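Local coordinates for protein arginase, mitochondrial (Medicago truncatula, PDB 6VSS) that hydrolyses L-arginine to urea and L-ornithine with two manganese ions per subunit, and also turns agmatine into putrescine, at residues A185-F193 with I224-V232; P150-G158 with V332-K341. One frame throughout, in Å; residues are numbered along the deposited sequence.

Interaction 1 (A185-F193 with I224-V232). With MN (manganese (II) ion), chain I; MN (manganese (II) ion), chain J.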
ATOM      1  N   ALA B 185       9.885  10.379  21.171  1.00 25.25           N
ATOM      2  CA  ALA B 185      10.734  11.236  20.306  1.00 25.43           C
ATOM      3  C   ALA B 185      10.760  12.680  20.836  1.00 26.61           C
ATOM      4  O   ALA B 185      11.766  13.411  20.542  1.00 25.82           O
ATOM      5  CB  ALA B 185      10.268  11.184  18.878  1.00 24.86           C
ATOM      6  N   HIS B 186       9.747  13.087  21.607  1.00 26.86           N
ATOM      7  CA  HIS B 186       9.407  14.507  21.873  1.00 28.14           C
ATOM      8  C   HIS B 186       9.322  14.689  23.369  1.00 28.08           C
ATOM      9  O   HIS B 186       8.767  13.855  24.054  1.00 26.25           O
ATOM     10  CB  HIS B 186       8.046  14.914  21.280  1.00 29.64           C
ATOM     11  CG  HIS B 186       7.862  14.509  19.860  1.00 29.37           C
ATOM     12  ND1 HIS B 186       7.147  13.350  19.476  1.00 30.52           N
ATOM     13  CD2 HIS B 186       8.333  15.092  18.727  1.00 30.26           C
ATOM     14  CE1 HIS B 186       7.254  13.263  18.139  1.00 29.59           C
ATOM     15  NE2 HIS B 186       7.949  14.324  17.653  1.00 29.38           N
ATOM     16  N   PRO B 187       9.960  15.714  23.959  1.00 29.62           N
ATOM     17  CA  PRO B 187       9.895  15.847  25.414  1.00 29.90           C
ATOM     18  C   PRO B 187       8.467  16.045  25.952  1.00 30.74           C
ATOM     19  O   PRO B 187       8.260  15.847  27.139  1.00 31.66           O
ATOM     20  CB  PRO B 187      10.806  17.049  25.721  1.00 30.56           C
ATOM     21  CG  PRO B 187      11.740  17.158  24.507  1.00 31.22           C
ATOM     22  CD  PRO B 187      10.914  16.652  23.329  1.00 30.79           C
ATOM     23  N   ASP B 188       7.553  16.571  25.143  1.00 30.94           N
ATOM     24  CA  ASP B 188       6.194  16.961  25.585  1.00 31.88           C
ATOM     25  C   ASP B 188       6.251  17.866  26.821  1.00 33.37           C
ATOM     26  O   ASP B 188       5.354  17.755  27.649  1.00 31.66           O
ATOM     27  CB  ASP B 188       5.345  15.736  25.876  1.00 33.21           C
ATOM     28  CG  ASP B 188       4.984  14.921  24.645  1.00 34.62           C
ATOM     29  OD1 ASP B 188       5.259  15.419  23.523  1.00 32.41           O
ATOM     30  OD2 ASP B 188       4.379  13.838  24.835  1.00 37.52           O
ATOM     31  N   LEU B 189       7.144  18.867  26.819  1.00 36.04           N
ATOM     32  CA  LEU B 189       7.342  19.793  27.969  1.00 37.00           C
ATOM     33  C   LEU B 189       7.068  21.260  27.607  1.00 37.88           C
ATOM     34  O   LEU B 189       7.378  22.102  28.436  1.00 37.06           O
ATOM     35  CB  LEU B 189       8.775  19.607  28.457  1.00 36.64           C
ATOM     36  CG  LEU B 189       8.941  18.451  29.436  1.00 37.25           C
ATOM     37  CD1 LEU B 189      10.410  18.056  29.575  1.00 38.35           C
ATOM     38  CD2 LEU B 189       8.360  18.820  30.801  1.00 36.74           C
ATOM     39  N   TYR B 190       6.485  21.565  26.444  1.00 40.59           N
ATOM     40  CA  TYR B 190       6.110  22.952  26.066  1.00 43.38           C
ATOM     41  C   TYR B 190       5.247  23.614  27.147  1.00 44.68           C
ATOM     42  O   TYR B 190       4.275  22.989  27.616  1.00 44.46           O
ATOM     43  CB  TYR B 190       5.241  22.968  24.821  1.00 46.05           C
ATOM     44  CG  TYR B 190       6.004  22.797  23.548  1.00 47.13           C
ATOM     45  CD1 TYR B 190       6.496  23.895  22.856  1.00 48.13           C
ATOM     46  CD2 TYR B 190       6.211  21.528  23.029  1.00 48.62           C
ATOM     47  CE1 TYR B 190       7.155  23.722  21.650  1.00 49.85           C
ATOM     48  CE2 TYR B 190       6.862  21.340  21.822  1.00 47.47           C
ATOM     49  CZ  TYR B 190       7.349  22.441  21.147  1.00 48.32           C
ATOM     50  OH  TYR B 190       8.035  22.230  19.986  1.00 55.10           O
ATOM     51  N   HIS B 191       5.529  24.868  27.493  1.00 45.76           N
ATOM     52  CA  HIS B 191       4.677  25.624  28.452  1.00 47.82           C
ATOM     53  C   HIS B 191       3.372  25.978  27.742  1.00 47.66           C
ATOM     54  O   HIS B 191       2.332  25.951  28.396  1.00 46.07           O
ATOM     55  CB  HIS B 191       5.368  26.879  28.986  1.00 51.78           C
ATOM     56  CG  HIS B 191       4.478  27.711  29.849  1.00 56.60           C
ATOM     57  ND1 HIS B 191       3.904  27.222  31.019  1.00 59.69           N
ATOM     58  CD2 HIS B 191       4.062  28.987  29.727  1.00 58.31           C
ATOM     59  CE1 HIS B 191       3.191  28.166  31.582  1.00 61.69           C
ATOM     60  NE2 HIS B 191       3.266  29.257  30.805  1.00 60.75           N
ATOM     61  N   ASP B 192       3.438  26.217  26.431  1.00 49.37           N
ATOM     62  CA  ASP B 192       2.372  26.915  25.660  1.00 50.08           C
ATOM     63  C   ASP B 192       2.526  26.539  24.183  1.00 49.14           C
ATOM     64  O   ASP B 192       3.301  27.163  23.462  1.00 51.93           O
ATOM     65  CB  ASP B 192       2.437  28.423  25.931  1.00 51.18           C
ATOM     66  CG  ASP B 192       1.370  29.270  25.266  1.00 53.91           C
ATOM     67  OD1 ASP B 192       0.432  28.705  24.657  1.00 53.66           O
ATOM     68  OD2 ASP B 192       1.476  30.497  25.389  1.00 55.50           O
ATOM     69  N   PHE B 193       1.781  25.530  23.767  1.00 49.29           N
ATOM     70  CA  PHE B 193       1.663  25.044  22.374  1.00 48.48           C
ATOM     71  C   PHE B 193       0.298  25.491  21.833  1.00 50.51           C
ATOM     72  O   PHE B 193      -0.727  24.837  22.196  1.00 49.72           O
ATOM     73  CB  PHE B 193       1.821  23.518  22.332  1.00 47.12           C
ATOM     74  CG  PHE B 193       2.061  22.995  20.940  1.00 44.67           C
ATOM     75  CD1 PHE B 193       1.006  22.814  20.063  1.00 44.05           C
ATOM     76  CD2 PHE B 193       3.340  22.762  20.483  1.00 45.05           C
ATOM     77  CE1 PHE B 193       1.244  22.381  18.766  1.00 44.95           C
ATOM     78  CE2 PHE B 193       3.574  22.321  19.184  1.00 44.51           C
ATOM     79  CZ  PHE B 193       2.528  22.135  18.330  1.00 43.82           C
ATOM     80  N   ILE B 224      13.538  18.519  19.840  1.00 35.60           N
ATOM     81  CA  ILE B 224      13.464  19.377  21.038  1.00 38.32           C
ATOM     82  C   ILE B 224      13.909  20.780  20.622  1.00 39.02           C
ATOM     83  O   ILE B 224      14.922  20.931  19.932  1.00 42.11           O
ATOM     84  CB  ILE B 224      14.270  18.723  22.165  1.00 39.35           C
ATOM     85  CG1 ILE B 224      14.283  19.584  23.430  1.00 41.11           C
ATOM     86  CG2 ILE B 224      15.643  18.332  21.660  1.00 40.21           C
ATOM     87  CD1 ILE B 224      14.996  18.948  24.607  1.00 42.06           C
ATOM     88  N   THR B 225      13.069  21.746  20.933  1.00 39.06           N
ATOM     89  CA  THR B 225      13.304  23.181  20.655  1.00 39.99           C
ATOM     90  C   THR B 225      14.168  23.700  21.792  1.00 39.64           C
ATOM     91  O   THR B 225      14.182  23.058  22.841  1.00 37.55           O
ATOM     92  CB  THR B 225      11.953  23.884  20.545  1.00 39.41           C
ATOM     93  OG1 THR B 225      11.339  23.604  21.804  1.00 42.51           O
ATOM     94  CG2 THR B 225      11.122  23.365  19.388  1.00 39.80           C
ATOM     95  N   ASN B 226      14.829  24.829  21.589  1.00 40.10           N
ATOM     96  CA  ASN B 226      15.734  25.406  22.606  1.00 41.21           C
ATOM     97  C   ASN B 226      14.885  25.932  23.769  1.00 40.97           C
ATOM     98  O   ASN B 226      15.383  25.917  24.871  1.00 45.25           O
ATOM     99  CB  ASN B 226      16.732  26.384  21.979  1.00 41.48           C
ATOM    100  CG  ASN B 226      17.586  25.725  20.905  1.00 41.97           C
ATOM    101  OD1 ASN B 226      18.098  24.634  21.104  1.00 42.62           O
ATOM    102  ND2 ASN B 226      17.708  26.343  19.741  1.00 39.96           N
ATOM    103  N   ASP B 227      13.630  26.296  23.588  1.00 41.47           N
ATOM    104  CA  ASP B 227      12.808  26.777  24.735  1.00 44.27           C
ATOM    105  C   ASP B 227      12.437  25.619  25.658  1.00 43.01           C
ATOM    106  O   ASP B 227      12.240  25.846  26.853  1.00 43.11           O
ATOM    107  CB  ASP B 227      11.525  27.445  24.271  1.00 46.85           C
ATOM    108  CG  ASP B 227      11.804  28.861  23.826  1.00 51.47           C
ATOM    109  OD1 ASP B 227      12.849  29.404  24.241  1.00 54.43           O
ATOM    110  OD2 ASP B 227      10.998  29.395  23.055  1.00 54.22           O
ATOM    111  N   VAL B 228      12.350  24.411  25.117  1.00 41.84           N
ATOM    112  CA  VAL B 228      11.967  23.200  25.907  1.00 40.99           C
ATOM    113  C   VAL B 228      13.222  22.686  26.593  1.00 39.51           C
ATOM    114  O   VAL B 228      13.093  22.157  27.700  1.00 37.65           O
ATOM    115  CB  VAL B 228      11.277  22.162  25.005  1.00 41.45           C
ATOM    116  CG1 VAL B 228      11.232  20.777  25.616  1.00 41.75           C
ATOM    117  CG2 VAL B 228       9.884  22.667  24.658  1.00 42.08           C
ATOM    118  N   ARG B 229      14.398  22.945  26.002  1.00 40.16           N
ATOM    119  CA  ARG B 229      15.686  22.720  26.708  1.00 41.34           C
ATOM    120  C   ARG B 229      15.661  23.533  27.999  1.00 42.32           C
ATOM    121  O   ARG B 229      16.122  22.984  29.001  1.00 43.91           O
ATOM    122  CB  ARG B 229      16.884  22.985  25.807  1.00 40.26           C
ATOM    123  CG  ARG B 229      17.126  21.856  24.826  1.00 39.88           C
ATOM    124  CD  ARG B 229      18.311  22.156  23.964  1.00 40.17           C
ATOM    125  NE  ARG B 229      18.422  21.296  22.788  1.00 40.43           N
ATOM    126  CZ  ARG B 229      18.970  20.090  22.784  1.00 39.86           C
ATOM    127  NH1 ARG B 229      19.388  19.581  23.927  1.00 41.74           N
ATOM    128  NH2 ARG B 229      19.096  19.388  21.664  1.00 38.61           N
ATOM    129  N   GLU B 230      15.071  24.739  27.998  1.00 45.81           N
ATOM    130  CA  GLU B 230      14.901  25.551  29.247  1.00 48.18           C
ATOM    131  C   GLU B 230      14.045  24.749  30.222  1.00 44.30           C
ATOM    132  O   GLU B 230      14.326  24.752  31.418  1.00 44.35           O
ATOM    133  CB  GLU B 230      14.132  26.880  29.097  1.00 52.57           C
ATOM    134  CG  GLU B 230      14.659  27.921  28.114  1.00 57.38           C
ATOM    135  CD  GLU B 230      13.791  29.197  28.023  1.00 64.53           C
ATOM    136  OE1 GLU B 230      13.184  29.488  26.929  1.00 65.88           O
ATOM    137  OE2 GLU B 230      13.691  29.916  29.064  1.00 65.55           O
ATOM    138  N   GLN B 231      12.954  24.178  29.714  1.00 43.09           N
ATOM    139  CA  GLN B 231      11.929  23.504  30.559  1.00 42.45           C
ATOM    140  C   GLN B 231      12.602  22.314  31.259  1.00 41.27           C
ATOM    141  O   GLN B 231      12.457  22.193  32.493  1.00 38.29           O
ATOM    142  CB  GLN B 231      10.708  23.123  29.713  1.00 40.52           C
ATOM    143  CG  GLN B 231       9.861  24.307  29.289  1.00 39.92           C
ATOM    144  CD  GLN B 231       8.987  24.831  30.401  1.00 41.11           C
ATOM    145  OE1 GLN B 231       9.412  25.620  31.233  1.00 39.59           O
ATOM    146  NE2 GLN B 231       7.739  24.380  30.422  1.00 45.30           N
ATOM    147  N   VAL B 232      13.396  21.546  30.492  1.00 41.23           N
ATOM    148  CA  VAL B 232      14.217  20.392  30.971  1.00 40.87           C
ATOM    149  C   VAL B 232      15.088  20.830  32.147  1.00 43.60           C
ATOM    150  O   VAL B 232      15.057  20.162  33.179  1.00 44.49           O
ATOM    151  CB  VAL B 232      15.082  19.809  29.848  1.00 40.16           C
ATOM    152  CG1 VAL B 232      16.047  18.777  30.381  1.00 40.06           C
ATOM    153  CG2 VAL B 232      14.233  19.206  28.742  1.00 40.93           C
TER
HETATM  154 MN    MN I 401       5.849  11.764  20.569  1.00 29.23          MN
HETATM  155 MN    MN J 402       4.574  12.237  23.380  1.00 34.73          MN
HETATM  156  O   HOH W   1       5.168  13.415  21.793  1.00 29.70           O
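Val-228 is the bump that fills the hollow formed by Pro-187, Leu-189 and Tyr-190. These three belong to the metal-binding loop of the arginase fold, which follows strand 178-183. The two methyls of Val-228 part ways. Val-228 CG1 sits between the loop's aliphatic groups, 3.8 Å from Pro-187 CB. Val-228 CG2 makes a CH-pi contact, 4.0 Å from the centroid of the Tyr-190 ring and only 8° off its normal. Phe-193 CD2 covers the opposite face of that ring, so the phenol is sandwiched. Pro-187 is a bump in turn: Pro-187 CG presses on Ile-224 CG1 at 3.7 Å. At the far end Leu-189 CD1 reaches Val-232 CG2. The same loop carries His-186 and Asp-188. His-186 ND1 and Asp-188 OD2 each bind one manganese; a water bridges the two ions and donates to Asp-188 OD1. Leu-189 and Tyr-190 belong to the L-ornithine site, and Asn-98 of a neighbouring subunit packs on Tyr-190 and on Thr-225, the N-cap residue of helix 226-234. The Gln-231 chain bends at chi2 (-77°), which brings its amide to Leu-189 O. Gln-231 NE2 donates to Leu-189 O at 3.0 Å, approaching almost in line with the C=O bond, and this oxygen lies close to the Gln-231 amide plane.

Interaction 2 (P150-G158 with V332-K341)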
ATOM      1  N   PRO B 150      -6.918  -5.721  43.077  1.00 36.72           N
ATOM      2  CA  PRO B 150      -5.514  -5.412  42.830  1.00 34.74           C
ATOM      3  C   PRO B 150      -5.289  -4.771  41.452  1.00 35.35           C
ATOM      4  O   PRO B 150      -4.179  -4.825  40.974  1.00 33.94           O
ATOM      5  CB  PRO B 150      -4.904  -6.817  42.843  1.00 35.68           C
ATOM      6  CG  PRO B 150      -5.962  -7.682  42.196  1.00 34.25           C
ATOM      7  CD  PRO B 150      -7.287  -7.015  42.506  1.00 34.99           C
ATOM      8  N   LEU B 151      -6.348  -4.232  40.839  1.00 33.89           N
ATOM      9  CA  LEU B 151      -6.243  -3.646  39.478  1.00 33.74           C
ATOM     10  C   LEU B 151      -5.294  -2.457  39.521  1.00 32.83           C
ATOM     11  O   LEU B 151      -5.383  -1.632  40.475  1.00 32.67           O
ATOM     12  CB  LEU B 151      -7.599  -3.163  38.978  1.00 33.49           C
ATOM     13  CG  LEU B 151      -8.726  -4.192  38.951  1.00 32.41           C
ATOM     14  CD1 LEU B 151      -9.895  -3.623  38.167  1.00 32.11           C
ATOM     15  CD2 LEU B 151      -8.255  -5.514  38.370  1.00 32.59           C
ATOM     16  N   ARG B 152      -4.482  -2.329  38.479  1.00 30.91           N
ATOM     17  CA  ARG B 152      -3.569  -1.187  38.247  1.00 30.55           C
ATOM     18  C   ARG B 152      -3.783  -0.706  36.798  1.00 30.24           C
ATOM     19  O   ARG B 152      -3.788  -1.529  35.890  1.00 27.43           O
ATOM     20  CB  ARG B 152      -2.124  -1.523  38.596  1.00 32.03           C
ATOM     21  CG  ARG B 152      -1.870  -1.714  40.081  1.00 33.98           C
ATOM     22  CD  ARG B 152      -0.394  -1.737  40.405  1.00 35.57           C
ATOM     23  NE  ARG B 152      -0.205  -2.182  41.766  1.00 36.00           N
ATOM     24  CZ  ARG B 152       0.872  -2.021  42.508  1.00 37.66           C
ATOM     25  NH1 ARG B 152       1.940  -1.413  42.042  1.00 36.64           N
ATOM     26  NH2 ARG B 152       0.881  -2.489  43.738  1.00 41.55           N
ATOM     27  N   PRO B 153      -3.965   0.605  36.596  1.00 29.41           N
ATOM     28  CA  PRO B 153      -4.337   1.178  35.302  1.00 29.67           C
ATOM     29  C   PRO B 153      -3.198   1.175  34.278  1.00 28.33           C
ATOM     30  O   PRO B 153      -2.152   1.795  34.522  1.00 27.21           O
ATOM     31  CB  PRO B 153      -4.713   2.615  35.659  1.00 30.07           C
ATOM     32  CG  PRO B 153      -3.826   2.896  36.813  1.00 31.35           C
ATOM     33  CD  PRO B 153      -3.957   1.630  37.639  1.00 30.86           C
ATOM     34  N   LEU B 154      -3.407   0.425  33.203  1.00 27.65           N
ATOM     35  CA  LEU B 154      -2.580   0.479  31.968  1.00 26.53           C
ATOM     36  C   LEU B 154      -3.463   1.171  30.904  1.00 25.14           C
ATOM     37  O   LEU B 154      -4.392   0.593  30.384  1.00 23.33           O
ATOM     38  CB  LEU B 154      -2.077  -0.927  31.624  1.00 26.15           C
ATOM     39  CG  LEU B 154      -0.837  -0.967  30.728  1.00 26.76           C
ATOM     40  CD1 LEU B 154      -0.291  -2.399  30.554  1.00 27.12           C
ATOM     41  CD2 LEU B 154      -1.193  -0.383  29.350  1.00 25.71           C
ATOM     42  N   VAL B 155      -3.263   2.476  30.741  1.00 25.54           N
ATOM     43  CA  VAL B 155      -4.092   3.318  29.854  1.00 25.35           C
ATOM     44  C   VAL B 155      -3.682   3.122  28.390  1.00 24.72           C
ATOM     45  O   VAL B 155      -2.455   3.179  28.062  1.00 24.84           O
ATOM     46  CB  VAL B 155      -4.059   4.769  30.335  1.00 25.80           C
ATOM     47  CG1 VAL B 155      -4.747   5.702  29.363  1.00 25.52           C
ATOM     48  CG2 VAL B 155      -4.670   4.875  31.744  1.00 25.74           C
ATOM     49  N   LEU B 156      -4.663   2.949  27.507  1.00 24.35           N
ATOM     50  CA  LEU B 156      -4.391   2.963  26.037  1.00 24.41           C
ATOM     51  C   LEU B 156      -4.899   4.271  25.445  1.00 24.65           C
ATOM     52  O   LEU B 156      -6.124   4.585  25.644  1.00 23.95           O
ATOM     53  CB  LEU B 156      -5.110   1.819  25.361  1.00 24.65           C
ATOM     54  CG  LEU B 156      -4.851   0.458  25.955  1.00 24.86           C
ATOM     55  CD1 LEU B 156      -5.710  -0.524  25.207  1.00 25.82           C
ATOM     56  CD2 LEU B 156      -3.377   0.100  25.877  1.00 25.63           C
ATOM     57  N   GLY B 157      -3.965   5.062  24.876  1.00 24.35           N
ATOM     58  CA  GLY B 157      -4.313   6.298  24.148  1.00 23.35           C
ATOM     59  C   GLY B 157      -4.627   5.922  22.712  1.00 23.24           C
ATOM     60  O   GLY B 157      -4.427   4.776  22.290  1.00 21.35           O
ATOM     61  N   GLY B 158      -5.067   6.921  21.956  1.00 23.23           N
ATOM     62  CA  GLY B 158      -5.139   8.274  22.450  1.00 24.06           C
ATOM     63  C   GLY B 158      -3.833   9.003  22.238  1.00 24.09           C
ATOM     64  O   GLY B 158      -2.775   8.370  22.246  1.00 25.15           O
ATOM     65  N   VAL B 332       2.275  -3.132  25.236  1.00 25.86           N
ATOM     66  CA  VAL B 332       1.252  -3.298  26.314  1.00 26.17           C
ATOM     67  C   VAL B 332       1.542  -4.604  27.055  1.00 25.85           C
ATOM     68  O   VAL B 332       1.514  -4.605  28.302  1.00 24.16           O
ATOM     69  CB  VAL B 332      -0.204  -3.234  25.800  1.00 26.63           C
ATOM     70  CG1 VAL B 332      -1.196  -3.332  26.934  1.00 26.38           C
ATOM     71  CG2 VAL B 332      -0.483  -1.905  25.112  1.00 27.88           C
ATOM     72  N   ARG B 333       1.808  -5.683  26.333  1.00 26.13           N
ATOM     73  CA  ARG B 333       2.009  -7.025  26.941  1.00 27.61           C
ATOM     74  C   ARG B 333       3.230  -6.986  27.865  1.00 27.37           C
ATOM     75  O   ARG B 333       3.155  -7.480  28.979  1.00 28.28           O
ATOM     76  CB  ARG B 333       2.161  -8.104  25.872  1.00 28.60           C
ATOM     77  CG  ARG B 333       0.826  -8.511  25.263  1.00 29.97           C
ATOM     78  CD  ARG B 333       0.950  -9.036  23.838  1.00 32.15           C
ATOM     79  NE  ARG B 333       1.796 -10.218  23.793  1.00 34.39           N
ATOM     80  CZ  ARG B 333       1.494 -11.382  23.236  1.00 36.40           C
ATOM     81  NH1 ARG B 333       0.318 -11.584  22.675  1.00 38.52           N
ATOM     82  NH2 ARG B 333       2.342 -12.389  23.353  1.00 38.53           N
ATOM     83  N   GLU B 334       4.312  -6.366  27.451  1.00 26.88           N
ATOM     84  CA  GLU B 334       5.532  -6.410  28.241  1.00 27.34           C
ATOM     85  C   GLU B 334       5.389  -5.426  29.410  1.00 27.98           C
ATOM     86  O   GLU B 334       5.906  -5.718  30.472  1.00 27.27           O
ATOM     87  CB  GLU B 334       6.669  -6.181  27.283  1.00 28.32           C
ATOM     88  CG  GLU B 334       6.764  -7.262  26.219  1.00 29.90           C
ATOM     89  CD  GLU B 334       7.138  -8.643  26.744  1.00 31.26           C
ATOM     90  OE1 GLU B 334       7.953  -8.738  27.685  1.00 31.75           O
ATOM     91  OE2 GLU B 334       6.582  -9.610  26.231  1.00 33.49           O
ATOM     92  N   LEU B 335       4.704  -4.299  29.235  1.00 28.15           N
ATOM     93  CA  LEU B 335       4.406  -3.385  30.368  1.00 28.06           C
ATOM     94  C   LEU B 335       3.542  -4.113  31.392  1.00 28.91           C
ATOM     95  O   LEU B 335       3.871  -4.013  32.592  1.00 28.92           O
ATOM     96  CB  LEU B 335       3.755  -2.087  29.869  1.00 28.13           C
ATOM     97  CG  LEU B 335       3.284  -1.095  30.958  1.00 28.62           C
ATOM     98  CD1 LEU B 335       4.348  -0.860  31.997  1.00 29.08           C
ATOM     99  CD2 LEU B 335       2.911   0.249  30.331  1.00 28.36           C
ATOM    100  N   ALA B 336       2.451  -4.787  30.967  1.00 28.96           N
ATOM    101  CA  ALA B 336       1.584  -5.590  31.863  1.00 28.64           C
ATOM    102  C   ALA B 336       2.419  -6.649  32.629  1.00 29.30           C
ATOM    103  O   ALA B 336       2.228  -6.777  33.832  1.00 27.33           O
ATOM    104  CB  ALA B 336       0.431  -6.222  31.126  1.00 27.93           C
ATOM    105  N   ALA B 337       3.296  -7.393  31.942  1.00 30.00           N
ATOM    106  CA  ALA B 337       4.186  -8.425  32.514  1.00 30.30           C
ATOM    107  C   ALA B 337       5.003  -7.826  33.667  1.00 32.36           C
ATOM    108  O   ALA B 337       5.236  -8.538  34.668  1.00 33.53           O
ATOM    109  CB  ALA B 337       5.069  -9.029  31.437  1.00 30.03           C
ATOM    110  N   LYS B 338       5.489  -6.597  33.536  1.00 33.38           N
ATOM    111  CA  LYS B 338       6.225  -5.916  34.616  1.00 35.31           C
ATOM    112  C   LYS B 338       5.282  -5.382  35.701  1.00 35.59           C
ATOM    113  O   LYS B 338       5.673  -5.365  36.882  1.00 35.39           O
ATOM    114  CB  LYS B 338       7.047  -4.762  34.032  1.00 37.70           C
ATOM    115  CG  LYS B 338       8.292  -5.221  33.284  1.00 41.61           C
ATOM    116  CD  LYS B 338       9.376  -5.765  34.205  1.00 42.18           C
ATOM    117  CE  LYS B 338      10.065  -4.673  34.997  1.00 43.73           C
ATOM    118  NZ  LYS B 338      11.463  -5.074  35.298  1.00 45.13           N
ATOM    119  N   MET B 339       4.141  -4.813  35.347  1.00 32.79           N
ATOM    120  CA  MET B 339       3.333  -4.119  36.371  1.00 34.90           C
ATOM    121  C   MET B 339       2.510  -5.164  37.168  1.00 35.69           C
ATOM    122  O   MET B 339       2.262  -4.986  38.368  1.00 37.20           O
ATOM    123  CB  MET B 339       2.427  -3.076  35.711  1.00 35.49           C
ATOM    124  CG  MET B 339       1.438  -2.491  36.680  1.00 35.44           C
ATOM    125  SD  MET B 339       0.790  -0.923  36.116  1.00 37.72           S
ATOM    126  CE  MET B 339      -0.408  -1.434  34.909  1.00 35.16           C
ATOM    127  N   SER B 340       2.089  -6.244  36.520  1.00 35.81           N
ATOM    128  CA  SER B 340       1.380  -7.360  37.173  1.00 35.88           C
ATOM    129  C   SER B 340       2.318  -8.132  38.094  1.00 36.72           C
ATOM    130  O   SER B 340       3.495  -8.277  37.802  1.00 37.04           O
ATOM    131  CB  SER B 340       0.709  -8.234  36.177  1.00 35.02           C
ATOM    132  OG  SER B 340      -0.364  -7.509  35.588  1.00 34.09           O
ATOM    133  N   LYS B 341       1.739  -8.688  39.140  1.00 40.17           N
ATOM    134  CA  LYS B 341       2.480  -9.169  40.337  1.00 43.32           C
ATOM    135  C   LYS B 341       1.535 -10.045  41.153  1.00 42.53           C
ATOM    136  O   LYS B 341       0.305  -9.920  41.006  1.00 39.66           O
ATOM    137  CB  LYS B 341       2.894  -7.976  41.203  1.00 43.94           C
ATOM    138  CG  LYS B 341       4.308  -7.510  41.065  1.00 44.84           C
ATOM    139  CD  LYS B 341       4.470  -6.096  41.506  1.00 46.82           C
ATOM    140  CE  LYS B 341       3.767  -5.718  42.791  1.00 45.54           C
ATOM    141  NZ  LYS B 341       3.977  -4.273  43.032  1.00 45.90           N
ATOM    142  OXT LYS B 341       2.122 -10.811  41.910  1.00 43.66           O
TER
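Leu-154, Met-339 and Arg-152 have the most surface buried where strand 151-157 lies against the C-terminal helix 323-339. Strand 151-157 and the helical segment 332-339 run nearly antiparallel, at 162°, with a closest approach of 10.1 Å between their axes. This is helix-on-sheet packing in the alpha/beta arginase fold. Leu-154 lies at the middle of the contact. Its CG is anti to the backbone N (chi1 -158°), which sends the isobutyl group into the helix surface. There Leu-154 CD1 lies 3.8 Å from Leu-335 CG and also meets Ala-336 CB, while Leu-154 CD2 touches Val-332 CG1. With an alanine here, Val-332, Leu-335 and Ala-336 would probably face a gap. Met-339 comes back the other way. Its chain turns at chi3 (78°) and lays Met-339 CE alongside the strand, 3.7 Å from Leu-154 CB and 3.5 Å from Arg-152 O. Met-339 SD rests on Arg-152 CB at 3.9 Å. Beyond this the Arg-152 chain runs out extended, and Lys-341 CE lies over one face of its guanidinium. Arg-152 NH2 and Lys-341 NZ are 3.6 Å apart, but Asp-304 forms salt bridges with both residues and probably offsets their like charges. Strands 63-69 and 305-311 flank strand 151-157 in the sheet; Val-332 also packs on both of them and on helix 84-92.

The two contacts lie in one arginase domain. Interaction 2 includes an inner strand of its parallel sheet, while interaction 1 is made of segments that follow strands 178-183 and 213-221. Their centres are about 27 Å apart, and their nearest atoms are about 9 Å apart without touching. Along the chain, interaction 1 is nested within interaction 2: strand 151-157 comes first, then 185-193 and 224-232, and last the C-terminal helix 323-339. Interaction 2 belongs to the buried sheet-and-helix framework. Interaction 1 lies further out, beside a neighbouring subunit. It holds residues of the manganese and L-ornithine sites and is likely to steady their loop.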